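Cupin type-2 domain-containing protein (Burkholderia xenovorans, PDB 2O8Q) is of unknown function but has a cupin-like fold that binds a nickel ion, so it may be a metal-dependent cupin protein. Local coordinates at the interface of chains A and B and the interface of chains A and C. Residues are numbered along the deposited sequence; one frame, centred on the assembly and turned at random. Chains: chain A/B/C, Hypothetical protein.

Contact 1: the interface of chains A and B. Residues chain A 26-28; chain B 18-20.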
loop_
_atom_site.group_PDB
_atom_site.type_symbol
_atom_site.label_atom_id
_atom_site.label_comp_id
_atom_site.label_asym_id
_atom_site.label_seq_id
_atom_site.Cartn_x
_atom_site.Cartn_y
_atom_site.Cartn_z
ATOM N N PHE A 26 15.516 19.525 -11.748
ATOM C CA PHE A 26 15.765 18.892 -10.439
ATOM C C PHE A 26 16.774 17.775 -10.516
ATOM O O PHE A 26 17.010 17.222 -11.576
ATOM C CB PHE A 26 14.457 18.348 -9.866
ATOM C CG PHE A 26 13.472 19.417 -9.593
ATOM C CD1 PHE A 26 13.576 20.188 -8.446
ATOM C CD2 PHE A 26 12.479 19.712 -10.506
ATOM C CE1 PHE A 26 12.695 21.206 -8.204
ATOM C CE2 PHE A 26 11.595 20.740 -10.269
ATOM C CZ PHE A 26 11.699 21.478 -9.115
ATOM N N GLU A 27 17.355 17.439 -9.373
ATOM C CA GLU A 27 18.184 16.246 -9.261
ATOM C C GLU A 27 17.705 15.464 -8.030
ATOM O O GLU A 27 17.039 16.020 -7.144
ATOM C CB GLU A 27 19.659 16.545 -9.166
ATOM C CG GLU A 27 20.070 17.430 -8.041
ATOM C CD GLU A 27 21.509 17.955 -8.191
ATOM O OE1 GLU A 27 22.217 17.599 -9.166
ATOM O OE2 GLU A 27 21.912 18.730 -7.311
ATOM N N TYR A 28 18.038 14.171 -8.012
ATOM C CA TYR A 28 17.409 13.179 -7.115
ATOM C C TYR A 28 18.451 12.298 -6.451
ATOM O O TYR A 28 19.384 11.846 -7.077
ATOM C CB TYR A 28 16.397 12.305 -7.902
ATOM C CG TYR A 28 15.299 13.107 -8.604
ATOM C CD1 TYR A 28 15.593 13.860 -9.732
ATOM C CD2 TYR A 28 13.976 13.136 -8.143
ATOM C CE1 TYR A 28 14.641 14.639 -10.387
ATOM C CE2 TYR A 28 12.984 13.919 -8.837
ATOM C CZ TYR A 28 13.343 14.662 -9.961
ATOM O OH TYR A 28 12.426 15.464 -10.663
ATOM N N PHE B 18 23.401 12.888 -5.942
ATOM C CA PHE B 18 22.222 13.351 -6.679
ATOM C C PHE B 18 22.397 13.118 -8.164
ATOM O O PHE B 18 23.481 13.385 -8.693
ATOM C CB PHE B 18 21.949 14.838 -6.403
ATOM C CG PHE B 18 21.315 15.095 -5.066
ATOM C CD1 PHE B 18 22.080 15.170 -3.913
ATOM C CD2 PHE B 18 19.938 15.212 -4.953
ATOM C CE1 PHE B 18 21.488 15.392 -2.700
ATOM C CE2 PHE B 18 19.361 15.404 -3.752
ATOM C CZ PHE B 18 20.113 15.515 -2.628
ATOM N N ASP B 19 21.343 12.651 -8.836
ATOM C CA ASP B 19 21.373 12.413 -10.290
ATOM C C ASP B 19 20.184 13.087 -10.982
ATOM O O ASP B 19 19.169 13.269 -10.386
ATOM C CB ASP B 19 21.313 10.906 -10.567
ATOM C CG ASP B 19 22.429 10.114 -9.858
ATOM O OD1 ASP B 19 23.573 10.615 -9.735
ATOM O OD2 ASP B 19 22.148 8.970 -9.437
ATOM N N ARG B 20 20.285 13.458 -12.255
ATOM C CA ARG B 20 19.105 14.047 -12.916
ATOM C C ARG B 20 18.916 13.474 -14.295
ATOM O O ARG B 20 19.891 13.252 -15.004
ATOM C CB ARG B 20 19.213 15.571 -12.965
#
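Two first torsions bring A:Glu27 and B:Phe18 together. In A:Glu27 CG lies between the backbone N and the carbonyl carbon (chi1 57°) and the chain then runs extended, while in B:Phe18 CG stands beside the backbone N, opposite the carbonyl carbon (chi1 -77°). The two side chains cross at about a right angle: the aliphatic CG of A:Glu27 rests 3.6 Å from CB of B:Phe18, and the carboxylate carbon CD touches the same CB. The carboxylate end of A:Glu27 therefore meets CB of B:Phe18, while the ring turns its CD2 edge to the backbone of A:Glu27 and A:Tyr28, with CD2 of B:Phe18 3.6 Å from C of A:Tyr28.

Beside this crossing, the backbones pair as an antiparallel bridge. N of A:Tyr28 donates to O of B:Asp19 at 2.8 Å, and N of B:Asp19 returns a bond to O of A:Tyr28 at 2.8 Å, the second being the straighter at hydrogen (161°). The same O of B:Asp19 lies in the plane of the A:Tyr28 ring, at its edge, with CD1 of A:Tyr28 3.7 Å away. CB of B:Arg20 packs 3.9 Å from CA of A:Glu27; the side chain beyond that CB is not modelled.

The patch joins strand 26-30 of one subunit to the loop segment 18-20 of the other, and its two-fold twin repeats the bridge with the chains exchanged.

Contact 2: the interface of chains A and C. Residues chain A 37-40; chain C 4, 64-65, 97.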
loop_
_atom_site.group_PDB
_atom_site.type_symbol
_atom_site.label_atom_id
_atom_site.label_comp_id
_atom_site.label_asym_id
_atom_site.label_seq_id
_atom_site.Cartn_x
_atom_site.Cartn_y
_atom_site.Cartn_z
ATOM N N THR A 37 12.003 -2.740 -2.384
ATOM C CA THR A 37 10.627 -3.184 -2.421
ATOM C C THR A 37 10.201 -3.664 -3.801
ATOM O O THR A 37 9.017 -3.890 -4.051
ATOM C CB THR A 37 9.668 -2.031 -1.998
ATOM O OG1 THR A 37 9.701 -0.969 -2.908
ATOM C CG2 THR A 37 9.993 -1.481 -0.584
ATOM N N GLY A 38 11.155 -3.844 -4.714
ATOM C CA GLY A 38 10.796 -4.290 -6.039
ATOM C C GLY A 38 9.880 -3.297 -6.741
ATOM O O GLY A 38 9.064 -3.671 -7.617
ATOM N N GLY A 39 9.987 -2.011 -6.429
ATOM C CA GLY A 39 9.124 -1.021 -7.069
ATOM C C GLY A 39 7.767 -0.761 -6.439
ATOM O O GLY A 39 6.998 0.093 -6.943
HETATM N N MSE A 40 7.481 -1.454 -5.338
HETATM C CA MSE A 40 6.167 -1.263 -4.682
HETATM C C MSE A 40 6.065 0.138 -4.078
HETATM O O MSE A 40 4.957 0.670 -3.955
HETATM C CB MSE A 40 5.926 -2.311 -3.597
HETATM C CG MSE A 40 5.986 -3.742 -3.991
HETATM SE SE MSE A 40 5.221 -4.891 -2.542
HETATM C CE MSE A 40 3.462 -4.037 -2.764
ATOM N N LEU C 4 10.511 -8.297 -7.668
ATOM C CA LEU C 4 9.694 -9.353 -7.110
ATOM C C LEU C 4 9.401 -10.325 -8.239
ATOM O O LEU C 4 9.554 -9.995 -9.430
ATOM C CB LEU C 4 8.395 -8.820 -6.551
ATOM C CG LEU C 4 8.561 -7.675 -5.549
ATOM C CD1 LEU C 4 7.169 -7.235 -5.086
ATOM C CD2 LEU C 4 9.402 -8.081 -4.361
ATOM N N GLY C 64 1.555 -0.660 -7.975
ATOM C CA GLY C 64 2.272 -1.215 -6.905
ATOM C C GLY C 64 1.680 -2.633 -7.006
ATOM O O GLY C 64 1.992 -3.423 -7.897
ATOM N N PHE C 65 0.653 -2.873 -6.273
ATOM C CA PHE C 65 0.173 -4.200 -5.996
ATOM C C PHE C 65 -0.769 -4.635 -7.078
ATOM O O PHE C 65 -1.593 -3.833 -7.539
ATOM C CB PHE C 65 -0.589 -4.177 -4.644
ATOM C CG PHE C 65 -1.167 -5.530 -4.287
ATOM C CD1 PHE C 65 -0.340 -6.524 -3.911
ATOM C CD2 PHE C 65 -2.525 -5.765 -4.371
ATOM C CE1 PHE C 65 -0.862 -7.783 -3.614
ATOM C CE2 PHE C 65 -3.050 -6.985 -4.057
ATOM C CZ PHE C 65 -2.208 -7.981 -3.677
ATOM N N PRO C 97 5.190 -5.144 -9.581
ATOM C CA PRO C 97 5.065 -3.816 -10.124
ATOM C C PRO C 97 5.747 -3.662 -11.501
ATOM O O PRO C 97 6.915 -3.948 -11.647
ATOM C CB PRO C 97 5.738 -2.944 -9.055
ATOM C CG PRO C 97 5.478 -3.661 -7.814
ATOM C CD PRO C 97 5.615 -5.109 -8.161
HETATM O O HOH W 1 9.195 -6.038 -8.825
#
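C:Leu4 and C:Pro97 close on A:Met40, a selenomethionine, from two directions, and this apolar cluster is the tight part of the contact. CD1 of C:Leu4 lies 3.8 Å from CG of A:Met40 and 4.0 Å from its SE, the two side chains crossing nearly perpendicularly. CG of C:Pro97 meets the same CG of A:Met40 at 3.9 Å, at an oblique angle, so that one methylene is touched on two adjoining sides, by a leucine methyl and by the proline ring.

At the A:Gly38/C:Leu4 end the link is hydrated: water 1 joins O of A:Gly38 (2.7 Å) to N of C:Leu4 (2.9 Å). That carbonyl also faces the proline ring, with CG of C:Pro97 3.6 Å from O of A:Gly38. The opposite end is loosely packed. There the A:Met40 chain bends at its last torsion (chi3 63°), which turns the methyl CE away from the line of the chain, yet CE stays 4.5 Å from CB of C:Phe65. C:Gly64 is similarly distant, its CA 4.4 Å from O of A:Met40.

In the fold, A:Thr37 ends helix 33-37, and the glycine turn carries the chain to A:Met40, just before strand 42-48. The C-chain residues come from the N-terminal segment and from loops between strands.

Contact 3: the interface of chains A and C. Residues chain A 4, 64, 97; chain C 37-40, 117.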
loop_
_atom_site.group_PDB
_atom_site.type_symbol
_atom_site.label_atom_id
_atom_site.label_comp_id
_atom_site.label_asym_id
_atom_site.label_seq_id
_atom_site.Cartn_x
_atom_site.Cartn_y
_atom_site.Cartn_z
ATOM N N LEU A 4 -9.996 11.471 -1.647
ATOM C CA LEU A 4 -9.229 11.970 -0.487
ATOM C C LEU A 4 -8.904 13.434 -0.743
ATOM O O LEU A 4 -8.981 13.945 -1.871
ATOM C CB LEU A 4 -7.952 11.187 -0.257
ATOM C CG LEU A 4 -8.114 9.664 -0.208
ATOM C CD1 LEU A 4 -6.749 8.971 0.015
ATOM C CD2 LEU A 4 -9.176 9.250 0.848
ATOM N N GLY A 64 -0.692 5.566 -5.893
ATOM C CA GLY A 64 -1.558 5.349 -4.778
ATOM C C GLY A 64 -0.997 6.501 -3.907
ATOM O O GLY A 64 -1.268 7.707 -4.139
ATOM N N PRO A 97 -4.356 10.170 -4.600
ATOM C CA PRO A 97 -4.150 9.488 -5.874
ATOM C C PRO A 97 -4.690 10.257 -7.081
ATOM O O PRO A 97 -5.872 10.574 -7.159
ATOM C CB PRO A 97 -4.928 8.153 -5.665
ATOM C CG PRO A 97 -4.771 7.893 -4.213
ATOM C CD PRO A 97 -4.947 9.268 -3.578
ATOM N N THR C 37 -11.759 3.974 -1.148
ATOM C CA THR C 37 -10.373 4.310 -0.834
ATOM C C THR C 37 -9.839 5.517 -1.590
ATOM O O THR C 37 -8.648 5.798 -1.515
ATOM C CB THR C 37 -9.410 3.124 -1.112
ATOM O OG1 THR C 37 -9.304 2.885 -2.521
ATOM C CG2 THR C 37 -9.849 1.839 -0.375
ATOM N N GLY C 38 -10.690 6.303 -2.248
ATOM C CA GLY C 38 -10.188 7.452 -2.999
ATOM C C GLY C 38 -9.192 7.123 -4.087
ATOM O O GLY C 38 -8.340 7.942 -4.427
ATOM N N GLY C 39 -9.288 5.911 -4.604
ATOM C CA GLY C 39 -8.424 5.449 -5.663
ATOM C C GLY C 39 -7.094 4.866 -5.204
ATOM O O GLY C 39 -6.250 4.509 -6.008
HETATM N N MSE C 40 -6.895 4.740 -3.905
HETATM C CA MSE C 40 -5.664 4.077 -3.457
HETATM C C MSE C 40 -5.611 2.624 -3.885
HETATM O O MSE C 40 -4.519 2.103 -4.143
HETATM C CB MSE C 40 -5.526 4.162 -1.931
HETATM C CG MSE C 40 -5.489 5.563 -1.343
HETATM SE SE MSE C 40 -5.011 5.556 0.610
HETATM C CE MSE C 40 -3.283 4.816 0.203
ATOM N N SER C 117 -3.393 -1.656 -6.820
ATOM C CA SER C 117 -3.109 -0.314 -6.276
ATOM C C SER C 117 -2.153 0.346 -7.281
ATOM O O SER C 117 -1.166 -0.289 -7.669
ATOM C CB SER C 117 -2.474 -0.363 -4.921
ATOM O OG SER C 117 -2.189 0.953 -4.489
HETATM O O HOH W 2 -8.411 10.537 -3.859
#
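C:Gly38 and C:Gly39, facing A:Leu4 and A:Pro97, both have positive phi, and this turn presents the C:Gly38 carbonyl to the other subunit before the backbone returns to negative phi at C:Met40. O of C:Gly38 looks toward the A:Pro97 ring, whose CB and CG both lie 3.6 Å from it, and also binds water 2 at 2.7 Å. The water in turn reaches the backbone N of A:Leu4, so a polar link runs beside the apolar packing.

Among the side chains, selenomethionine C:Met40 lies against both partners. Its CG sits 3.8 Å from CG of A:Pro97, where the proline contributes the puckered corner of its ring rather than its backbone. From another direction CD1 of A:Leu4 reaches SE of C:Met40 at 3.9 Å, with the leucine running roughly at right angles to the methionine chain. In A:Leu4 the side chain stands beside the backbone N (chi1 -51°) and then extends through CD1 (chi2 179°), which carries this methyl toward the selenium; its CG meanwhile stays by CA of C:Gly38.

A:Gly64 passes near the far end of the turn, where C:Ser117 supplies a second-shell brace within chain C. OG of C:Ser117 donates a hydrogen bond to O of C:Met40, 2.6 Å long and almost collinear with the carbonyl (175° at the oxygen).

Contacts 2 and 3 are the two-fold twins of one arrangement: the 37-40 turn of each subunit meets residues 4, 64 and 97 of the other, and the centres of their C-alpha atoms lie about 17 Å apart. Contact 1 belongs to the separate A-B interface; its centre is about 22 Å from contact 2 and 28 Å from contact 3. On chain A, strand 26-30 of contact 1 is followed by helix 33-37, which leads into contact 2, so one stretch of sequence serves both interfaces. Together they could build the deposited four-copy assembly, although the structure alone does not show that this is the form in solution.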